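Local coordinates for haloacid dehalogenase-like hydrolase (PDB 4EZE), which probably catalyses the magnesium-dependent hydrolysis of O-phosphoserine to serine and phosphate, the last step of serine biosynthesis, at residues 26-31 with 94-99; 62-67 with 308-313; 90-95 with 301-306. All coordinates share one frame; numbering follows the deposited sequence.

Contact 1: residues 26-31 with 94-99; sequences IYFITT and WQFDFF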
loop_
_atom_site.group_PDB
_atom_site.type_symbol
_atom_site.label_atom_id
_atom_site.label_comp_id
_atom_site.label_asym_id
_atom_site.label_seq_id
_atom_site.Cartn_x
_atom_site.Cartn_y
_atom_site.Cartn_z
ATOM N N ILE A 26 -17.922 -9.099 6.424
ATOM C CA ILE A 26 -16.668 -8.721 7.035
ATOM C C ILE A 26 -15.863 -9.990 7.173
ATOM O O ILE A 26 -16.388 -11.000 7.661
ATOM C CB ILE A 26 -16.875 -8.192 8.462
ATOM C CG1 ILE A 26 -17.741 -6.934 8.439
ATOM C CG2 ILE A 26 -15.528 -7.932 9.114
ATOM C CD1 ILE A 26 -17.977 -6.322 9.798
ATOM N N TYR A 27 -14.612 -9.951 6.722
ATOM C CA TYR A 27 -13.699 -11.081 6.935
ATOM C C TYR A 27 -12.758 -10.756 8.076
ATOM O O TYR A 27 -12.259 -9.637 8.165
ATOM C CB TYR A 27 -12.832 -11.323 5.696
ATOM C CG TYR A 27 -13.580 -11.508 4.395
ATOM C CD1 TYR A 27 -14.112 -12.746 4.050
ATOM C CD2 TYR A 27 -13.716 -10.453 3.489
ATOM C CE1 TYR A 27 -14.778 -12.933 2.844
ATOM C CE2 TYR A 27 -14.376 -10.631 2.285
ATOM C CZ TYR A 27 -14.912 -11.875 1.971
ATOM O OH TYR A 27 -15.556 -12.071 0.772
ATOM N N PHE A 28 -12.476 -11.735 8.919
ATOM C CA PHE A 28 -11.570 -11.534 10.019
ATOM C C PHE A 28 -10.413 -12.486 9.881
ATOM O O PHE A 28 -10.623 -13.671 9.693
ATOM C CB PHE A 28 -12.253 -11.867 11.336
ATOM C CG PHE A 28 -13.352 -10.934 11.684
ATOM C CD1 PHE A 28 -13.088 -9.775 12.378
ATOM C CD2 PHE A 28 -14.655 -11.224 11.325
ATOM C CE1 PHE A 28 -14.112 -8.909 12.698
ATOM C CE2 PHE A 28 -15.678 -10.365 11.641
ATOM C CZ PHE A 28 -15.405 -9.200 12.312
ATOM N N ILE A 29 -9.193 -11.981 10.016
ATOM C CA ILE A 29 -8.024 -12.845 9.957
ATOM C C ILE A 29 -7.191 -12.683 11.207
ATOM O O ILE A 29 -6.733 -11.579 11.530
ATOM C CB ILE A 29 -7.110 -12.493 8.767
ATOM C CG1 ILE A 29 -7.902 -12.481 7.454
ATOM C CG2 ILE A 29 -5.943 -13.460 8.715
ATOM C CD1 ILE A 29 -8.558 -11.145 7.145
ATOM N N THR A 30 -6.929 -13.795 11.870
ATOM C CA THR A 30 -6.255 -13.751 13.125
ATOM C C THR A 30 -5.413 -14.999 13.348
ATOM O O THR A 30 -5.704 -16.029 12.771
ATOM C CB THR A 30 -7.305 -13.691 14.228
ATOM O OG1 THR A 30 -6.642 -13.525 15.473
ATOM C CG2 THR A 30 -8.122 -14.990 14.255
ATOM N N THR A 31 -4.382 -14.920 14.200
ATOM C CA THR A 31 -3.644 -16.138 14.609
ATOM C C THR A 31 -4.309 -16.895 15.764
ATOM O O THR A 31 -3.908 -18.022 16.082
ATOM C CB THR A 31 -2.202 -15.828 15.020
ATOM O OG1 THR A 31 -2.224 -14.814 16.042
ATOM C CG2 THR A 31 -1.393 -15.335 13.785
ATOM N N TRP A 94 -6.887 -6.719 20.173
ATOM C CA TRP A 94 -6.690 -8.162 20.054
ATOM C C TRP A 94 -5.767 -8.523 18.901
ATOM O O TRP A 94 -5.522 -9.708 18.662
ATOM C CB TRP A 94 -8.017 -8.910 19.830
ATOM C CG TRP A 94 -9.089 -8.591 20.794
ATOM C CD1 TRP A 94 -8.995 -7.798 21.896
ATOM C CD2 TRP A 94 -10.430 -9.096 20.768
ATOM N NE1 TRP A 94 -10.205 -7.763 22.547
ATOM C CE2 TRP A 94 -11.098 -8.560 21.877
ATOM C CE3 TRP A 94 -11.127 -9.949 19.909
ATOM C CZ2 TRP A 94 -12.433 -8.844 22.150
ATOM C CZ3 TRP A 94 -12.451 -10.235 20.184
ATOM C CH2 TRP A 94 -13.088 -9.687 21.292
ATOM N N GLN A 95 -5.308 -7.518 18.159
ATOM C CA GLN A 95 -4.418 -7.742 17.018
ATOM C C GLN A 95 -4.980 -8.696 15.991
ATOM O O GLN A 95 -4.478 -9.794 15.832
ATOM C CB GLN A 95 -3.035 -8.198 17.492
ATOM C CG GLN A 95 -2.331 -7.048 18.228
ATOM C CD GLN A 95 -0.890 -7.294 18.627
ATOM O OE1 GLN A 95 -0.375 -8.423 18.595
ATOM N NE2 GLN A 95 -0.224 -6.213 19.034
ATOM N N PHE A 96 -6.028 -8.286 15.283
ATOM C CA PHE A 96 -6.420 -9.053 14.120
ATOM C C PHE A 96 -6.635 -8.063 13.011
ATOM O O PHE A 96 -6.773 -6.858 13.251
ATOM C CB PHE A 96 -7.690 -9.900 14.372
ATOM C CG PHE A 96 -8.866 -9.092 14.789
ATOM C CD1 PHE A 96 -9.672 -8.471 13.838
ATOM C CD2 PHE A 96 -9.140 -8.894 16.134
ATOM C CE1 PHE A 96 -10.755 -7.679 14.220
ATOM C CE2 PHE A 96 -10.220 -8.125 16.525
ATOM C CZ PHE A 96 -11.032 -7.516 15.570
ATOM N N ASP A 97 -6.636 -8.566 11.785
ATOM C CA ASP A 97 -6.975 -7.739 10.649
ATOM C C ASP A 97 -8.384 -8.084 10.241
ATOM O O ASP A 97 -8.887 -9.180 10.539
ATOM C CB ASP A 97 -6.016 -8.012 9.483
ATOM C CG ASP A 97 -4.710 -7.261 9.625
ATOM O OD1 ASP A 97 -4.791 -6.024 9.807
ATOM O OD2 ASP A 97 -3.622 -7.901 9.560
ATOM N N PHE A 98 -9.029 -7.174 9.529
ATOM C CA PHE A 98 -10.313 -7.542 8.965
ATOM C C PHE A 98 -10.526 -6.738 7.710
ATOM O O PHE A 98 -9.796 -5.769 7.452
ATOM C CB PHE A 98 -11.437 -7.251 9.965
ATOM C CG PHE A 98 -11.611 -5.774 10.276
ATOM C CD1 PHE A 98 -12.415 -4.979 9.491
ATOM C CD2 PHE A 98 -10.966 -5.194 11.357
ATOM C CE1 PHE A 98 -12.594 -3.642 9.786
ATOM C CE2 PHE A 98 -11.132 -3.855 11.648
ATOM C CZ PHE A 98 -11.944 -3.081 10.872
ATOM N N PHE A 99 -11.531 -7.139 6.939
ATOM C CA PHE A 99 -11.972 -6.353 5.804
ATOM C C PHE A 99 -13.476 -6.330 5.734
ATOM O O PHE A 99 -14.140 -7.363 5.893
ATOM C CB PHE A 99 -11.425 -6.927 4.513
ATOM C CG PHE A 99 -9.994 -6.606 4.294
ATOM C CD1 PHE A 99 -9.615 -5.318 3.956
ATOM C CD2 PHE A 99 -9.019 -7.575 4.464
ATOM C CE1 PHE A 99 -8.284 -5.004 3.760
ATOM C CE2 PHE A 99 -7.686 -7.265 4.270
ATOM C CZ PHE A 99 -7.321 -5.980 3.916
HETATM O O HOH W 1 -7.219 -11.859 17.484
#

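Contact 2: residues 62-67 with 308-313; sequences AALINT and LLLFLI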
loop_
_atom_site.group_PDB
_atom_site.type_symbol
_atom_site.label_atom_id
_atom_site.label_comp_id
_atom_site.label_asym_id
_atom_site.label_seq_id
_atom_site.Cartn_x
_atom_site.Cartn_y
_atom_site.Cartn_z
ATOM N N ALA A 62 -9.114 -20.069 2.636
ATOM C CA ALA A 62 -8.686 -19.703 1.291
ATOM C C ALA A 62 -7.350 -20.367 0.946
ATOM O O ALA A 62 -6.293 -19.833 1.269
ATOM C CB ALA A 62 -8.582 -18.199 1.154
ATOM N N ALA A 63 -7.406 -21.517 0.266
ATOM C CA ALA A 63 -6.208 -22.315 -0.061
ATOM C C ALA A 63 -5.148 -21.529 -0.811
ATOM O O ALA A 63 -3.958 -21.741 -0.620
ATOM C CB ALA A 63 -6.596 -23.557 -0.870
ATOM N N LEU A 64 -5.602 -20.638 -1.685
ATOM C CA LEU A 64 -4.719 -19.954 -2.611
ATOM C C LEU A 64 -3.722 -19.100 -1.848
ATOM O O LEU A 64 -2.614 -18.889 -2.320
ATOM C CB LEU A 64 -5.558 -19.080 -3.554
ATOM C CG LEU A 64 -4.884 -18.368 -4.721
ATOM C CD1 LEU A 64 -4.168 -19.387 -5.605
ATOM C CD2 LEU A 64 -5.884 -17.528 -5.532
ATOM N N ILE A 65 -4.106 -18.613 -0.665
ATOM C CA ILE A 65 -3.194 -17.794 0.142
ATOM C C ILE A 65 -2.950 -18.431 1.482
ATOM O O ILE A 65 -2.477 -17.788 2.412
ATOM C CB ILE A 65 -3.734 -16.388 0.387
ATOM C CG1 ILE A 65 -5.112 -16.463 1.043
ATOM C CG2 ILE A 65 -3.836 -15.628 -0.926
ATOM C CD1 ILE A 65 -5.640 -15.103 1.476
ATOM N N ASN A 66 -3.281 -19.707 1.569
ATOM C CA ASN A 66 -3.091 -20.468 2.798
ATOM C C ASN A 66 -3.539 -19.744 4.047
ATOM O O ASN A 66 -2.782 -19.624 5.005
ATOM C CB ASN A 66 -1.635 -20.844 2.970
ATOM C CG ASN A 66 -1.433 -21.733 4.154
ATOM O OD1 ASN A 66 -2.389 -22.307 4.674
ATOM N ND2 ASN A 66 -0.194 -21.856 4.598
ATOM N N THR A 67 -4.778 -19.277 4.045
ATOM C CA THR A 67 -5.264 -18.449 5.131
ATOM C C THR A 67 -6.639 -18.908 5.540
ATOM O O THR A 67 -7.581 -18.823 4.759
ATOM C CB THR A 67 -5.375 -16.980 4.678
ATOM O OG1 THR A 67 -4.087 -16.503 4.296
ATOM C CG2 THR A 67 -5.896 -16.111 5.796
ATOM N N LEU A 308 -3.445 -10.864 1.895
ATOM C CA LEU A 308 -4.813 -10.446 2.276
ATOM C C LEU A 308 -5.569 -9.640 1.210
ATOM O O LEU A 308 -6.783 -9.538 1.273
ATOM C CB LEU A 308 -4.829 -9.657 3.596
ATOM C CG LEU A 308 -4.348 -10.266 4.920
ATOM C CD1 LEU A 308 -4.918 -9.481 6.090
ATOM C CD2 LEU A 308 -4.753 -11.722 5.051
ATOM N N LEU A 309 -4.878 -9.060 0.229
ATOM C CA LEU A 309 -5.617 -8.394 -0.850
ATOM C C LEU A 309 -6.604 -9.365 -1.531
ATOM O O LEU A 309 -7.567 -8.959 -2.188
ATOM C CB LEU A 309 -4.670 -7.814 -1.885
ATOM C CG LEU A 309 -3.748 -6.699 -1.412
ATOM C CD1 LEU A 309 -2.823 -6.347 -2.553
ATOM C CD2 LEU A 309 -4.574 -5.488 -1.045
ATOM N N LEU A 310 -6.387 -10.661 -1.383
ATOM C CA LEU A 310 -7.396 -11.577 -1.912
ATOM C C LEU A 310 -8.822 -11.153 -1.555
ATOM O O LEU A 310 -9.709 -11.169 -2.414
ATOM C CB LEU A 310 -7.164 -12.993 -1.412
ATOM C CG LEU A 310 -8.014 -13.982 -2.215
ATOM C CD1 LEU A 310 -7.507 -14.018 -3.641
ATOM C CD2 LEU A 310 -7.955 -15.356 -1.594
ATOM N N PHE A 311 -9.048 -10.795 -0.287
ATOM C CA PHE A 311 -10.409 -10.472 0.193
ATOM C C PHE A 311 -11.063 -9.304 -0.513
ATOM O O PHE A 311 -12.259 -9.076 -0.389
ATOM C CB PHE A 311 -10.434 -10.286 1.712
ATOM C CG PHE A 311 -10.075 -11.534 2.437
ATOM C CD1 PHE A 311 -8.766 -11.744 2.857
ATOM C CD2 PHE A 311 -11.013 -12.548 2.597
ATOM C CE1 PHE A 311 -8.403 -12.921 3.486
ATOM C CE2 PHE A 311 -10.665 -13.732 3.232
ATOM C CZ PHE A 311 -9.361 -13.924 3.677
ATOM N N LEU A 312 -10.279 -8.558 -1.265
ATOM C CA LEU A 312 -10.838 -7.411 -1.909
ATOM C C LEU A 312 -10.956 -7.641 -3.417
ATOM O O LEU A 312 -11.373 -6.746 -4.136
ATOM C CB LEU A 312 -9.972 -6.184 -1.640
ATOM C CG LEU A 312 -9.672 -5.847 -0.179
ATOM C CD1 LEU A 312 -8.500 -4.885 -0.162
ATOM C CD2 LEU A 312 -10.841 -5.225 0.541
ATOM N N ILE A 313 -10.586 -8.819 -3.904
ATOM C CA ILE A 313 -10.681 -9.044 -5.345
ATOM C C ILE A 313 -11.312 -10.373 -5.737
ATOM O O ILE A 313 -11.709 -10.545 -6.888
ATOM C CB ILE A 313 -9.321 -8.888 -6.047
ATOM C CG1 ILE A 313 -8.368 -9.997 -5.622
ATOM C CG2 ILE A 313 -8.725 -7.519 -5.735
ATOM C CD1 ILE A 313 -7.083 -9.969 -6.418
#

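Contact 3: residues 90-95 with 301-306; sequences LSLQWQ and INYHGF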
loop_
_atom_site.group_PDB
_atom_site.type_symbol
_atom_site.label_atom_id
_atom_site.label_comp_id
_atom_site.label_asym_id
_atom_site.label_seq_id
_atom_site.Cartn_x
_atom_site.Cartn_y
_atom_site.Cartn_z
ATOM N N LEU A 90 -10.797 -2.506 18.459
ATOM C CA LEU A 90 -10.796 -3.872 18.941
ATOM C C LEU A 90 -9.769 -4.706 18.207
ATOM O O LEU A 90 -9.190 -5.646 18.764
ATOM C CB LEU A 90 -12.177 -4.459 18.711
ATOM C CG LEU A 90 -12.537 -5.753 19.413
ATOM C CD1 LEU A 90 -12.295 -5.614 20.905
ATOM C CD2 LEU A 90 -14.005 -6.015 19.150
ATOM N N SER A 91 -9.554 -4.377 16.943
ATOM C CA SER A 91 -8.667 -5.197 16.136
ATOM C C SER A 91 -7.260 -4.863 16.549
ATOM O O SER A 91 -6.356 -5.686 16.411
ATOM C CB SER A 91 -8.852 -4.903 14.653
ATOM O OG SER A 91 -8.264 -3.655 14.291
ATOM N N LEU A 92 -7.065 -3.645 17.050
ATOM C CA LEU A 92 -5.734 -3.236 17.507
ATOM C C LEU A 92 -5.446 -3.796 18.903
ATOM O O LEU A 92 -4.307 -4.056 19.256
ATOM C CB LEU A 92 -5.563 -1.712 17.469
ATOM C CG LEU A 92 -5.687 -0.997 16.115
ATOM C CD1 LEU A 92 -5.261 0.454 16.297
ATOM C CD2 LEU A 92 -4.874 -1.663 15.008
ATOM N N GLN A 93 -6.485 -4.040 19.686
ATOM C CA GLN A 93 -6.261 -4.544 21.036
ATOM C C GLN A 93 -6.100 -6.043 21.003
ATOM O O GLN A 93 -5.281 -6.605 21.727
ATOM C CB GLN A 93 -7.425 -4.159 21.962
ATOM C CG GLN A 93 -6.995 -3.584 23.292
ATOM C CD GLN A 93 -8.142 -2.899 23.995
ATOM O OE1 GLN A 93 -9.285 -3.352 23.920
ATOM N NE2 GLN A 93 -7.848 -1.798 24.676
ATOM N N TRP A 94 -6.887 -6.719 20.173
ATOM C CA TRP A 94 -6.690 -8.162 20.054
ATOM C C TRP A 94 -5.767 -8.523 18.901
ATOM O O TRP A 94 -5.522 -9.708 18.662
ATOM C CB TRP A 94 -8.017 -8.910 19.830
ATOM C CG TRP A 94 -9.089 -8.591 20.794
ATOM C CD1 TRP A 94 -8.995 -7.798 21.896
ATOM C CD2 TRP A 94 -10.430 -9.096 20.768
ATOM N NE1 TRP A 94 -10.205 -7.763 22.547
ATOM C CE2 TRP A 94 -11.098 -8.560 21.877
ATOM C CE3 TRP A 94 -11.127 -9.949 19.909
ATOM C CZ2 TRP A 94 -12.433 -8.844 22.150
ATOM C CZ3 TRP A 94 -12.451 -10.235 20.184
ATOM C CH2 TRP A 94 -13.088 -9.687 21.292
ATOM N N GLN A 95 -5.308 -7.518 18.159
ATOM C CA GLN A 95 -4.418 -7.742 17.018
ATOM C C GLN A 95 -4.980 -8.696 15.991
ATOM O O GLN A 95 -4.478 -9.794 15.832
ATOM C CB GLN A 95 -3.035 -8.198 17.492
ATOM C CG GLN A 95 -2.331 -7.048 18.228
ATOM C CD GLN A 95 -0.890 -7.294 18.627
ATOM O OE1 GLN A 95 -0.375 -8.423 18.595
ATOM N NE2 GLN A 95 -0.224 -6.213 19.034
ATOM N N ILE A 301 -4.058 -3.180 6.355
ATOM C CA ILE A 301 -3.381 -4.382 6.764
ATOM C C ILE A 301 -2.365 -4.025 7.832
ATOM O O ILE A 301 -1.434 -3.252 7.587
ATOM C CB ILE A 301 -2.708 -5.083 5.580
ATOM C CG1 ILE A 301 -3.763 -5.457 4.550
ATOM C CG2 ILE A 301 -2.015 -6.352 6.059
ATOM C CD1 ILE A 301 -3.175 -5.836 3.200
ATOM N N ASN A 302 -2.537 -4.603 9.013
ATOM C CA ASN A 302 -1.691 -4.253 10.138
ATOM C C ASN A 302 -0.875 -5.398 10.668
ATOM O O ASN A 302 0.193 -5.162 11.205
ATOM C CB ASN A 302 -2.536 -3.662 11.284
ATOM C CG ASN A 302 -3.194 -2.371 10.879
ATOM O OD1 ASN A 302 -2.550 -1.562 10.231
ATOM N ND2 ASN A 302 -4.482 -2.174 11.232
ATOM N N TYR A 303 -1.365 -6.631 10.540
ATOM C CA TYR A 303 -0.650 -7.778 11.132
ATOM C C TYR A 303 -0.379 -8.950 10.185
ATOM O O TYR A 303 0.038 -10.000 10.636
ATOM C CB TYR A 303 -1.402 -8.323 12.364
ATOM C CG TYR A 303 -1.706 -7.256 13.384
ATOM C CD1 TYR A 303 -0.745 -6.822 14.286
ATOM C CD2 TYR A 303 -2.965 -6.679 13.435
ATOM C CE1 TYR A 303 -1.026 -5.814 15.198
ATOM C CE2 TYR A 303 -3.263 -5.696 14.337
ATOM C CZ TYR A 303 -2.305 -5.258 15.218
ATOM O OH TYR A 303 -2.669 -4.257 16.099
ATOM N N HIS A 304 -0.636 -8.810 8.889
ATOM C CA HIS A 304 -0.353 -9.909 7.965
ATOM C C HIS A 304 0.281 -9.311 6.739
ATOM O O HIS A 304 0.738 -8.182 6.797
ATOM C CB HIS A 304 -1.633 -10.684 7.631
ATOM C CG HIS A 304 -2.197 -11.424 8.810
ATOM N ND1 HIS A 304 -3.031 -10.828 9.735
ATOM C CD2 HIS A 304 -2.020 -12.702 9.229
ATOM C CE1 HIS A 304 -3.347 -11.710 10.670
ATOM N NE2 HIS A 304 -2.757 -12.858 10.379
ATOM N N GLY A 305 0.327 -10.042 5.634
ATOM C CA GLY A 305 0.991 -9.510 4.447
ATOM C C GLY A 305 -0.016 -9.225 3.361
ATOM O O GLY A 305 -1.220 -9.277 3.595
ATOM N N PHE A 306 0.479 -8.931 2.174
ATOM C CA PHE A 306 -0.365 -8.566 1.051
ATOM C C PHE A 306 -1.159 -9.772 0.497
ATOM O O PHE A 306 -2.000 -9.618 -0.403
ATOM C CB PHE A 306 0.491 -7.963 -0.056
ATOM C CG PHE A 306 0.809 -6.514 0.139
ATOM C CD1 PHE A 306 -0.163 -5.549 -0.023
ATOM C CD2 PHE A 306 2.085 -6.115 0.457
ATOM C CE1 PHE A 306 0.134 -4.204 0.157
ATOM C CE2 PHE A 306 2.404 -4.775 0.607
ATOM C CZ PHE A 306 1.423 -3.808 0.453
HETATM O O HOH W 2 -5.987 -4.101 12.449
#

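Contact 1: residues 26-31 with 94-99
Tyr27 and Ile29 pair with Phe99 and Asp97 in an antiparallel ladder, each partnership being a hydrogen-bonded pair with two backbone bonds. The bond from Ile29 N to Asp97 O is nearly linear (2.9 Å, 176° at the hydrogen), although the donor is tilted from the carbonyl plane. Between these rungs lies the non-hydrogen-bonded pair Phe28 and Phe98. On its face of the sheet CE1 of Phe96 comes up to the edge of the Phe28 ring, near its plane, 3.6 Å from CD1 of Phe28. These two side chains run alongside each other and point the same way, their ring planes 63° apart; Phe96 reaches this place with CG set between backbone N and carbonyl carbon (chi1 58°). Further along, a water joins Thr30 OG1 (2.7 Å) to Trp94 O (3.0 Å).

Leu41 and Leu87, from helices 34-45 and 81-93, cover Phe28. On the other face, the buried carboxylate of Asp97 binds the tail of the chain: OD1 meets Asn302 N, while OD2 meets both Tyr303 N and His304 ND1. Three nitrogen partners around one buried carboxylate would probably favour its ionised form, held by hydrogen bonds among otherwise apolar side chains.

Contact 2: residues 62-67 with 308-313
The ring of Phe311 meets the methyl end of Ile65 obliquely, CE1 lying 4.1 Å from CD1. Elsewhere the same ring packs edge-to-face with Tyr69 and meets Tyr27 with the planes about 45° apart, which places it against the four-stranded sheet. The same Ile65 CD1 also touches Leu310, 3.9 Å from its CD2, and this leucine carries most of the contact. With CG trans to the backbone N (chi1 -167°), Leu310 turns its CD2 branch toward both Ile65 and Ala62, whose CB is 4.0 Å from that methyl. The other branch, CD1, lies 4.3 Å from Leu64 CD2.

Ala62 to Thr67 form the connection of the hairpin between strands 56-62 and 67-75, closed by a G1 beta bulge in which Asn66 and Thr67 both face Ala62. Asn66 takes up the left-handed backbone conformation that this bulge needs. Ala62 O accepts from Ile65 N and Thr67 N, which arrive from opposite faces of its carbonyl plane. Thr67 OG1 donates to Ile65 O at 2.8 Å from well above the plane of the Ile65 carbonyl, tying the turn to the start of the next strand. Val190 of helix 184-193 touches both Leu64 and Leu310, while Thr186 and Ile187 of that helix touch Ile65.

Contact 3: residues 90-95 with 301-306
Gln95 lies across the ring of Tyr303 in a CH-pi contact: its CB stands 3.9 Å from the ring centroid, only 14° off the normal. CG continues over the same face, within 3.5 Å of CZ of Tyr303, and the amide runs out past the rim, its plane turned 35° from the ring. The extended chain of Gln95 crosses the tyrosine side chain at about a right angle; its CB and CG, rather than the amide, make the closest approach. On the opposite face, also toward the rim, lies CB of the preceding residue, Asn302.

Van der Waals contact continues at the hydroxyl end of the ring. Leu92, with CG trans to its carbonyl carbon (chi1 -61°), brings CD2 to 3.6 Å from Tyr303 OH and 3.8 Å from Asn302 ND2. These side chains meet at the last turn of helix 81-93, whose carbonyl at Ser91 also approaches CE2 of the ring.

Polar contact is indirect. One water donates to Ser91 OG (3.0 Å) and accepts from Asn302 ND2 (2.7 Å), bridging helix and tail. Both groups have further partners: Ser91 OG bonds to Arg88 O within the helix, and Asn302 ND2 to Gln300 OE1.

Gln95, with positive phi, is the first residue to leave the helical conformation, and the ring of Tyr303 packs against it there. The contact therefore joins a helix C-terminus of the N-terminal ferredoxin-like domain, built as beta-alpha-beta-beta-alpha-beta, to the segment leaving the last strand of the parallel-stranded HAD core.

Overall arrangement
From the N terminus, strand 23-29 comes first, and contact 1 closes a loop of 62 residues when the chain returns at 94-99; the first and fourth strands of the ferredoxin-like sheet are thereby joined. Within that loop lies 62-67, whose partner 308-313 arrives only after the whole HAD core, so contacts 1 and 2 cross. Contact 3 is nested inside the long loop closed by contact 2, and its first segment shares Trp94 and Gln95 with contact 1. The tail after strand 299-301 thus runs along one domain, meeting the helix end in contact 3, the face of the edge strand at Asp97 and Phe99, and the hairpin in contact 2.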